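Local coordinates for protein precorrin-3 methylase (Rhodobacter capsulatus, PDB 3NUT) that probably transfers a methyl group from S-adenosyl-L-methionine to a precorrin intermediate on the pathway to adenosylcobalamin, at residues 141-146 / 171-176; 179-184 / 218-223; 199-204 / 224-229. All blocks are in the same frame, centred on the assembly; numbering follows the deposited sequence.

From the N terminus, the chain first reaches interaction 1. There the loop after strand 137-141 meets the loop after strand 165-169, which closes a loop holding helix 149-161. Interactions 2 and 3 come later and cross, because their segments alternate along the chain. Interaction 2 ties helix 179-190 to the turn ahead of strand 227-231. Interaction 3 pairs strand 196-201 with that strand and carries much of the S-adenosyl-L-homocysteine site. All three touch. Leu-142 CD1 packs on Phe-180 CD1, Pro-171 CG lies against Thr-227 O, and Phe-180 CZ meets Phe-199 CE1. Together they join one mixed sheet, a helix beside it and the cofactor pocket.

Interaction 1: 141-146 / 171-176; sequences NLSDNL and PRSKSR
Asn-145 and Arg-176 meet tip to tip at the outer end of this contact. Asn-145 OD1 sits over the centre of one guanidinium face, 3.7 Å above its plane, and the amide and guanidinium planes are 39° apart. The same oxygen lies 3.3 Å from Arg-176 CG. The arginine chain bends at chi2 (-101°), which turns its end back toward the asparagine. Further in, Ser-143 OG is 3.5 Å from Ser-173 CA. Its polar partner is the backbone O of Asn-170, a residue that binds S-adenosyl-L-homocysteine. At the inner end Leu-142 CD1 rests 4.1 Å from Pro-171 CA, and Leu-142 also packs on Val-183 of helix 179-190.

Two local motifs shape the loops. Asp-144 OD1 accepts from Leu-146 N at 3.0 Å in an Asx turn. Ser-173 OG, anti to its backbone N, accepts from Arg-176 N at 2.9 Å in an ST motif. An alanine at Arg-176 would remove the guanidinium beneath Asn-145 OD1 and would probably leave the asparagine tip less well fixed. The two loops follow the parallel strands 137-141 and 165-169 and each leads into a helix. The contact lies at the C-terminal ends of the two strands of a beta-alpha-beta crossover, with helix 149-161 as its helix, and Pro-171 there touches the bound S-adenosyl-L-homocysteine.

Interaction 2: 179-184 / 218-223; sequences QFTRVL and ATPEMA
This is a helix-to-turn contact in the domain built around the mixed five-stranded sheet. The first turns of helix 179-190 pack on the 3-10 segment 220-222, which lies in the connection between strands 209-214 and 227-231. These two strands flank strand 196-201 and run parallel to each other. The interface is apolar, and Pro-220 is its centre. Phe-180, Thr-181 and Leu-184 all reach this proline from one side of the helix.

With CG anti to its backbone N (chi1 -175°), the Phe-180 ring is carried toward the turn, where CD2 comes 3.4 Å from Pro-220 CA. The two side chains cross obliquely. Phe-180 CE2 also meets Ala-223 CB at 3.8 Å. Leu-184 is one helical turn on, and its CG lies over one face of the Phe-180 ring, offset toward the rim. The ring is thus packed by its own helix as well as by the turn.

Within the turn, Ala-223 N bonds to Pro-220 O at 3.0 Å. Thr-219 OG1 donates to Glu-221 OE2 at 2.6 Å, from above the carboxylate plane. On the exposed side Thr-181 OG1 rests against the proline ring, 3.5 Å from Pro-220 CG.

Interaction 3: 199-204 / 224-229; sequences FARAVT and DMRTVV. With SAH (S-adenosyl-L-homocysteine), chain E.
The tight part of this contact is an antiparallel strand pair. Ala-200 and Val-228 form a hydrogen-bonded pair, with Ala-200 N to Val-228 O at 3.1 Å and Val-228 N to Ala-200 O at 3.0 Å. Past the strand end, Ala-202 N gives a shorter bond of 2.7 Å to Arg-226 O, nearly along the C=O axis. On the face with Phe-199 and Thr-227, Phe-199 and Val-229 lie side by side. Val-229 CG2 reaches Phe-199 CD1 at 3.6 Å, and Thr-227 CG2 sits at the ring edge.

The backbone of Val-203 holds the adenine of S-adenosyl-L-homocysteine with two hydrogen bonds, and its side chain packs against the same ring. Val-203 N donates to SAH N1 at 2.9 Å, and Val-203 O accepts from SAH N6 at 3.0 Å. Thr-227 O takes the ribose O2' proton at 2.5 Å.

The partly exposed side is looser. Arg-201 runs extended to a long salt bridge, NH1 to Asp-224 OD1 at 3.6 Å, with guanidinium and carboxylate planes 84° apart. Asp-224 OD1 is already gripped by Arg-226 N, in an Asx turn, and by Thr-227 OG1. These bonds brace the type I turn from Asp-224 to Thr-227. Arg-226 folds back at chi2 (80°) so that Ala-202 covers one guanidinium face.

Strand 227-231 lies between 165-169 and 196-201, whose other neighbour is 209-214. Helix 121-129 covers the face that carries Ala-200 and Val-228, and its Ala-125 touches both.

Interaction 1: 141-146 / 171-176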
loop_
_atom_site.group_PDB
_atom_site.type_symbol
_atom_site.label_atom_id
_atom_site.label_comp_id
_atom_site.label_asym_id
_atom_site.label_seq_id
_atom_site.Cartn_x
_atom_site.Cartn_y
_atom_site.Cartn_z
ATOM N N ASN A 141 -1.509 -3.300 12.580
ATOM C CA ASN A 141 -0.350 -3.118 13.430
ATOM C C ASN A 141 -0.511 -3.972 14.699
ATOM O O ASN A 141 -1.481 -3.802 15.445
ATOM C CB ASN A 141 -0.244 -1.631 13.769
ATOM C CG ASN A 141 0.935 -1.298 14.642
ATOM O OD1 ASN A 141 1.932 -2.027 14.701
ATOM N ND2 ASN A 141 0.838 -0.159 15.321
ATOM N N LEU A 142 0.431 -4.881 14.934
ATOM C CA LEU A 142 0.370 -5.808 16.089
ATOM C C LEU A 142 1.207 -5.385 17.298
ATOM O O LEU A 142 1.268 -6.120 18.285
ATOM C CB LEU A 142 0.795 -7.227 15.692
ATOM C CG LEU A 142 0.149 -7.975 14.528
ATOM C CD1 LEU A 142 0.545 -9.420 14.622
ATOM C CD2 LEU A 142 -1.363 -7.859 14.494
ATOM N N SER A 143 1.880 -4.233 17.214
ATOM C CA SER A 143 2.624 -3.702 18.355
ATOM C C SER A 143 2.113 -2.345 18.779
ATOM O O SER A 143 2.889 -1.500 19.221
ATOM C CB SER A 143 4.125 -3.611 18.065
ATOM O OG SER A 143 4.672 -4.893 17.828
ATOM N N ASP A 144 0.817 -2.109 18.655
ATOM C CA ASP A 144 0.318 -0.871 19.221
ATOM C C ASP A 144 -0.030 -1.025 20.706
ATOM O O ASP A 144 -1.062 -1.616 21.080
ATOM C CB ASP A 144 -0.831 -0.248 18.427
ATOM C CG ASP A 144 -1.010 1.228 18.753
ATOM O OD1 ASP A 144 -0.210 1.761 19.541
ATOM O OD2 ASP A 144 -1.941 1.861 18.229
ATOM N N ASN A 145 0.862 -0.483 21.536
ATOM C CA ASN A 145 0.685 -0.430 22.985
ATOM C C ASN A 145 -0.283 0.685 23.423
ATOM O O ASN A 145 -0.777 0.668 24.551
ATOM C CB ASN A 145 2.053 -0.316 23.676
ATOM C CG ASN A 145 3.039 -1.420 23.227
ATOM O OD1 ASN A 145 2.675 -2.597 23.083
ATOM N ND2 ASN A 145 4.290 -1.029 23.002
ATOM N N LEU A 146 -0.575 1.622 22.510
ATOM C CA LEU A 146 -1.569 2.696 22.739
ATOM C C LEU A 146 -3.036 2.222 22.642
ATOM O O LEU A 146 -3.954 2.921 23.090
ATOM C CB LEU A 146 -1.341 3.882 21.780
ATOM C CG LEU A 146 -0.087 4.779 21.836
ATOM C CD1 LEU A 146 -0.131 5.857 20.733
ATOM C CD2 LEU A 146 0.094 5.418 23.205
ATOM N N PRO A 171 5.191 -7.401 14.256
ATOM C CA PRO A 171 4.541 -8.593 14.790
ATOM C C PRO A 171 5.016 -8.914 16.219
ATOM O O PRO A 171 4.181 -9.193 17.089
ATOM C CB PRO A 171 4.927 -9.694 13.784
ATOM C CG PRO A 171 5.844 -9.047 12.759
ATOM C CD PRO A 171 6.306 -7.747 13.356
ATOM N N ARG A 172 6.324 -8.823 16.463
ATOM C CA ARG A 172 6.891 -9.108 17.780
ATOM C C ARG A 172 7.116 -7.865 18.641
ATOM O O ARG A 172 8.142 -7.202 18.517
ATOM C CB ARG A 172 8.211 -9.879 17.663
ATOM C CG ARG A 172 8.175 -11.133 16.799
ATOM C CD ARG A 172 7.166 -12.204 17.255
ATOM N NE ARG A 172 7.207 -12.536 18.680
ATOM C CZ ARG A 172 8.231 -13.112 19.312
ATOM N NH1 ARG A 172 9.364 -13.409 18.675
ATOM N NH2 ARG A 172 8.126 -13.370 20.611
ATOM N N SER A 173 6.163 -7.576 19.530
ATOM C CA SER A 173 6.290 -6.486 20.496
ATOM C C SER A 173 7.373 -6.799 21.535
ATOM O O SER A 173 7.442 -7.908 22.086
ATOM C CB SER A 173 4.938 -6.219 21.167
ATOM O OG SER A 173 4.983 -5.104 22.058
ATOM N N LYS A 174 8.231 -5.813 21.775
ATOM C CA LYS A 174 9.327 -5.934 22.728
ATOM C C LYS A 174 8.748 -5.968 24.137
ATOM O O LYS A 174 9.209 -6.731 24.971
ATOM C CB LYS A 174 10.276 -4.742 22.564
ATOM C CG LYS A 174 11.564 -4.794 23.391
ATOM C CD LYS A 174 11.815 -3.440 24.089
ATOM C CE LYS A 174 13.286 -3.047 24.073
ATOM N NZ LYS A 174 13.675 -2.498 22.737
ATOM N N SER A 175 7.722 -5.148 24.375
ATOM C CA SER A 175 7.075 -5.010 25.687
ATOM C C SER A 175 5.743 -5.762 25.822
ATOM O O SER A 175 5.161 -5.792 26.905
ATOM C CB SER A 175 6.853 -3.530 26.003
ATOM O OG SER A 175 6.024 -2.931 25.023
ATOM N N ARG A 176 5.245 -6.330 24.723
ATOM C CA ARG A 176 4.145 -7.310 24.778
ATOM C C ARG A 176 4.616 -8.610 24.123
ATOM O O ARG A 176 4.092 -9.004 23.074
ATOM C CB ARG A 176 2.891 -6.805 24.056
ATOM C CG ARG A 176 2.272 -5.545 24.608
ATOM C CD ARG A 176 1.053 -5.829 25.470
ATOM N NE ARG A 176 0.115 -4.706 25.428
ATOM C CZ ARG A 176 0.335 -3.515 25.988
ATOM N NH1 ARG A 176 1.483 -3.284 26.640
ATOM N NH2 ARG A 176 -0.590 -2.549 25.892
#

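Interaction 2: 179-184 / 218-223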
loop_
_atom_site.group_PDB
_atom_site.type_symbol
_atom_site.label_atom_id
_atom_site.label_comp_id
_atom_site.label_asym_id
_atom_site.label_seq_id
_atom_site.Cartn_x
_atom_site.Cartn_y
_atom_site.Cartn_z
ATOM N N GLN A 179 2.130 -11.462 22.631
ATOM C CA GLN A 179 0.945 -10.942 21.926
ATOM C C GLN A 179 0.682 -11.610 20.572
ATOM O O GLN A 179 -0.461 -11.926 20.243
ATOM C CB GLN A 179 1.014 -9.421 21.783
ATOM C CG GLN A 179 -0.285 -8.777 21.355
ATOM C CD GLN A 179 -0.412 -7.377 21.908
ATOM O OE1 GLN A 179 -0.744 -7.187 23.087
ATOM N NE2 GLN A 179 -0.138 -6.379 21.067
ATOM N N PHE A 180 1.742 -11.822 19.798
ATOM C CA PHE A 180 1.658 -12.498 18.506
ATOM C C PHE A 180 1.225 -13.963 18.643
ATOM O O PHE A 180 0.604 -14.522 17.736
ATOM C CB PHE A 180 3.006 -12.411 17.793
ATOM C CG PHE A 180 3.003 -12.984 16.399
ATOM C CD1 PHE A 180 2.082 -12.551 15.453
ATOM C CD2 PHE A 180 3.939 -13.939 16.027
ATOM C CE1 PHE A 180 2.085 -13.073 14.160
ATOM C CE2 PHE A 180 3.944 -14.469 14.736
ATOM C CZ PHE A 180 3.015 -14.031 13.801
ATOM N N THR A 181 1.575 -14.575 19.778
ATOM C CA THR A 181 1.059 -15.888 20.161
ATOM C C THR A 181 -0.466 -15.837 20.258
ATOM O O THR A 181 -1.133 -16.727 19.732
ATOM C CB THR A 181 1.651 -16.356 21.512
ATOM O OG1 THR A 181 3.081 -16.316 21.450
ATOM C CG2 THR A 181 1.179 -17.789 21.872
ATOM N N ARG A 182 -1.013 -14.803 20.912
ATOM C CA ARG A 182 -2.473 -14.608 20.961
ATOM C C ARG A 182 -3.053 -14.493 19.546
ATOM O O ARG A 182 -4.035 -15.163 19.224
ATOM C CB ARG A 182 -2.888 -13.382 21.783
ATOM C CG ARG A 182 -2.328 -13.271 23.202
ATOM C CD ARG A 182 -3.321 -13.728 24.293
ATOM N NE ARG A 182 -4.403 -12.786 24.651
ATOM C CZ ARG A 182 -4.281 -11.752 25.494
ATOM N NH1 ARG A 182 -3.111 -11.478 26.063
ATOM N NH2 ARG A 182 -5.326 -10.973 25.762
ATOM N N VAL A 183 -2.428 -13.663 18.704
ATOM C CA VAL A 183 -2.885 -13.444 17.324
ATOM C C VAL A 183 -2.997 -14.724 16.489
ATOM O O VAL A 183 -3.978 -14.900 15.765
ATOM C CB VAL A 183 -2.012 -12.375 16.581
ATOM C CG1 VAL A 183 -2.251 -12.408 15.071
ATOM C CG2 VAL A 183 -2.282 -10.972 17.136
ATOM N N LEU A 184 -2.002 -15.607 16.580
ATOM C CA LEU A 184 -2.072 -16.929 15.932
ATOM C C LEU A 184 -3.225 -17.796 16.470
ATOM O O LEU A 184 -3.858 -18.548 15.715
ATOM C CB LEU A 184 -0.746 -17.675 16.082
ATOM C CG LEU A 184 0.450 -17.116 15.316
ATOM C CD1 LEU A 184 1.723 -17.761 15.782
ATOM C CD2 LEU A 184 0.277 -17.303 13.805
ATOM N N ALA A 218 2.379 -23.055 11.939
ATOM C CA ALA A 218 3.048 -21.791 12.244
ATOM C C ALA A 218 3.255 -21.580 13.740
ATOM O O ALA A 218 2.408 -21.964 14.543
ATOM C CB ALA A 218 2.258 -20.635 11.656
ATOM N N THR A 219 4.388 -20.975 14.095
ATOM C CA THR A 219 4.705 -20.601 15.480
ATOM C C THR A 219 5.193 -19.126 15.524
ATOM O O THR A 219 5.684 -18.608 14.511
ATOM C CB THR A 219 5.783 -21.538 16.087
ATOM O OG1 THR A 219 7.015 -21.363 15.385
ATOM C CG2 THR A 219 5.379 -23.002 15.981
ATOM N N PRO A 220 5.060 -18.445 16.687
ATOM C CA PRO A 220 5.354 -16.995 16.712
ATOM C C PRO A 220 6.819 -16.626 16.487
ATOM O O PRO A 220 7.102 -15.566 15.936
ATOM C CB PRO A 220 4.900 -16.550 18.117
ATOM C CG PRO A 220 4.969 -17.777 18.945
ATOM C CD PRO A 220 4.620 -18.935 18.010
ATOM N N GLU A 221 7.738 -17.493 16.901
ATOM C CA GLU A 221 9.163 -17.218 16.756
ATOM C C GLU A 221 9.612 -17.250 15.283
ATOM O O GLU A 221 10.801 -17.096 14.981
ATOM C CB GLU A 221 10.001 -18.152 17.651
ATOM C CG GLU A 221 10.152 -19.604 17.163
ATOM C CD GLU A 221 8.957 -20.488 17.505
ATOM O OE1 GLU A 221 8.016 -19.997 18.180
ATOM O OE2 GLU A 221 8.957 -21.677 17.087
ATOM N N MET A 222 8.645 -17.443 14.382
ATOM C CA MET A 222 8.875 -17.324 12.941
ATOM C C MET A 222 8.950 -15.868 12.494
ATOM O O MET A 222 9.542 -15.576 11.462
ATOM C CB MET A 222 7.807 -18.066 12.155
ATOM C CG MET A 222 8.014 -19.537 12.197
ATOM S SD MET A 222 6.782 -20.431 11.267
ATOM C CE MET A 222 7.425 -22.103 11.483
ATOM N N ALA A 223 8.356 -14.977 13.285
ATOM C CA ALA A 223 8.431 -13.546 13.065
ATOM C C ALA A 223 9.461 -12.890 13.999
ATOM O O ALA A 223 9.673 -13.369 15.106
ATOM C CB ALA A 223 7.058 -12.926 13.285
#

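Interaction 3: 199-204 / 224-229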
loop_
_atom_site.group_PDB
_atom_site.type_symbol
_atom_site.label_atom_id
_atom_site.label_comp_id
_atom_site.label_asym_id
_atom_site.label_seq_id
_atom_site.Cartn_x
_atom_site.Cartn_y
_atom_site.Cartn_z
ATOM N N PHE A 199 5.955 -15.487 6.264
ATOM C CA PHE A 199 6.822 -14.651 7.072
ATOM C C PHE A 199 7.893 -14.112 6.140
ATOM O O PHE A 199 8.695 -14.874 5.562
ATOM C CB PHE A 199 7.421 -15.424 8.255
ATOM C CG PHE A 199 6.387 -15.949 9.217
ATOM C CD1 PHE A 199 6.030 -15.213 10.342
ATOM C CD2 PHE A 199 5.762 -17.178 8.987
ATOM C CE1 PHE A 199 5.065 -15.691 11.235
ATOM C CE2 PHE A 199 4.800 -17.664 9.865
ATOM C CZ PHE A 199 4.451 -16.915 10.999
ATOM N N ALA A 200 7.867 -12.799 5.949
ATOM C CA ALA A 200 8.794 -12.173 5.013
ATOM C C ALA A 200 9.721 -11.229 5.759
ATOM O O ALA A 200 9.309 -10.221 6.340
ATOM C CB ALA A 200 8.058 -11.481 3.872
ATOM N N ARG A 201 10.984 -11.613 5.745
ATOM C CA ARG A 201 11.964 -11.037 6.616
ATOM C C ARG A 201 12.925 -10.188 5.816
ATOM O O ARG A 201 13.490 -10.649 4.819
ATOM C CB ARG A 201 12.701 -12.180 7.356
ATOM C CG ARG A 201 13.921 -11.738 8.138
ATOM C CD ARG A 201 14.749 -12.929 8.664
ATOM N NE ARG A 201 16.177 -12.583 8.756
ATOM C CZ ARG A 201 16.688 -11.738 9.652
ATOM N NH1 ARG A 201 15.898 -11.127 10.543
ATOM N NH2 ARG A 201 17.994 -11.503 9.656
ATOM N N ALA A 202 13.104 -8.952 6.263
ATOM C CA ALA A 202 14.146 -8.062 5.728
ATOM C C ALA A 202 13.997 -7.898 4.230
ATOM O O ALA A 202 14.964 -8.018 3.467
ATOM C CB ALA A 202 15.575 -8.574 6.079
ATOM N N VAL A 203 12.766 -7.617 3.824
ATOM C CA VAL A 203 12.413 -7.600 2.413
ATOM C C VAL A 203 13.153 -6.473 1.683
ATOM O O VAL A 203 13.191 -5.345 2.158
ATOM C CB VAL A 203 10.895 -7.509 2.243
ATOM C CG1 VAL A 203 10.533 -7.362 0.789
ATOM C CG2 VAL A 203 10.266 -8.757 2.798
ATOM N N THR A 204 13.763 -6.841 0.555
ATOM C CA THR A 204 14.575 -5.981 -0.336
ATOM C C THR A 204 15.993 -5.747 0.165
ATOM O O THR A 204 16.732 -4.946 -0.409
ATOM C CB THR A 204 13.938 -4.588 -0.679
ATOM O OG1 THR A 204 14.167 -3.679 0.398
ATOM C CG2 THR A 204 12.455 -4.692 -0.986
ATOM N N ASP A 224 10.115 -11.822 13.529
ATOM C CA ASP A 224 10.814 -10.851 14.402
ATOM C C ASP A 224 10.430 -9.437 13.984
ATOM O O ASP A 224 9.478 -9.265 13.229
ATOM C CB ASP A 224 12.337 -11.036 14.426
ATOM C CG ASP A 224 12.924 -11.351 13.063
ATOM O OD1 ASP A 224 12.747 -10.550 12.117
ATOM O OD2 ASP A 224 13.583 -12.405 12.945
ATOM N N MET A 225 11.144 -8.428 14.477
ATOM C CA MET A 225 10.826 -7.029 14.123
ATOM C C MET A 225 11.273 -6.619 12.724
ATOM O O MET A 225 10.946 -5.544 12.258
ATOM C CB MET A 225 11.330 -6.040 15.188
ATOM C CG MET A 225 10.353 -5.918 16.366
ATOM S SD MET A 225 8.609 -5.934 15.802
ATOM C CE MET A 225 8.358 -4.159 15.585
ATOM N N ARG A 226 11.998 -7.515 12.063
ATOM C CA ARG A 226 12.486 -7.344 10.698
ATOM C C ARG A 226 11.508 -8.002 9.699
ATOM O O ARG A 226 11.864 -8.298 8.545
ATOM C CB ARG A 226 13.872 -8.011 10.618
ATOM C CG ARG A 226 14.835 -7.473 9.572
ATOM C CD ARG A 226 15.573 -6.180 9.977
ATOM N NE ARG A 226 16.118 -5.529 8.777
ATOM C CZ ARG A 226 15.460 -4.666 7.988
ATOM N NH1 ARG A 226 14.209 -4.281 8.261
ATOM N NH2 ARG A 226 16.075 -4.173 6.918
ATOM N N THR A 227 10.273 -8.233 10.145
ATOM C CA THR A 227 9.360 -9.151 9.453
ATOM C C THR A 227 7.975 -8.550 9.321
ATOM O O THR A 227 7.500 -7.844 10.208
ATOM C CB THR A 227 9.294 -10.510 10.211
ATOM O OG1 THR A 227 10.618 -11.030 10.309
ATOM C CG2 THR A 227 8.411 -11.554 9.522
ATOM N N VAL A 228 7.353 -8.813 8.178
ATOM C CA VAL A 228 5.969 -8.483 7.968
ATOM C C VAL A 228 5.278 -9.810 7.623
ATOM O O VAL A 228 5.815 -10.632 6.868
ATOM C CB VAL A 228 5.788 -7.359 6.886
ATOM C CG1 VAL A 228 6.260 -7.804 5.508
ATOM C CG2 VAL A 228 4.336 -6.895 6.813
ATOM N N VAL A 229 4.106 -10.024 8.193
ATOM C CA VAL A 229 3.449 -11.321 8.098
ATOM C C VAL A 229 2.196 -11.190 7.238
ATOM O O VAL A 229 1.291 -10.387 7.532
ATOM C CB VAL A 229 3.111 -11.895 9.513
ATOM C CG1 VAL A 229 2.387 -13.255 9.413
ATOM C CG2 VAL A 229 4.366 -11.987 10.390
HETATM N N SAH E . 5.852 3.108 7.414
HETATM C CA SAH E . 6.314 1.686 7.412
HETATM C CB SAH E . 5.699 0.908 8.586
HETATM C CG SAH E . 6.362 1.281 9.912
HETATM S SD SAH E . 6.135 0.058 11.183
HETATM C C SAH E . 5.850 1.127 6.117
HETATM O O SAH E . 5.061 1.840 5.512
HETATM O OXT SAH E . 6.201 0.030 5.639
HETATM C "C5'" SAH E . 7.602 -0.933 11.014
HETATM C "C4'" SAH E . 7.252 -2.397 10.677
HETATM O "O4'" SAH E . 7.066 -2.523 9.261
HETATM C "C3'" SAH E . 8.302 -3.459 11.036
HETATM O "O3'" SAH E . 8.140 -4.033 12.341
HETATM C "C2'" SAH E . 8.068 -4.539 10.002
HETATM O "O2'" SAH E . 6.942 -5.374 10.344
HETATM C "C1'" SAH E . 7.663 -3.737 8.781
HETATM N N9 SAH E . 8.819 -3.466 7.894
HETATM C C8 SAH E . 9.390 -2.271 7.641
HETATM N N7 SAH E . 10.421 -2.419 6.755
HETATM C C5 SAH E . 10.521 -3.731 6.425
HETATM C C6 SAH E . 11.373 -4.587 5.542
HETATM N N6 SAH E . 12.384 -4.073 4.796
HETATM N N1 SAH E . 11.129 -5.921 5.502
HETATM C C2 SAH E . 10.136 -6.471 6.232
HETATM N N3 SAH E . 9.330 -5.752 7.049
HETATM C C4 SAH E . 9.468 -4.408 7.189
#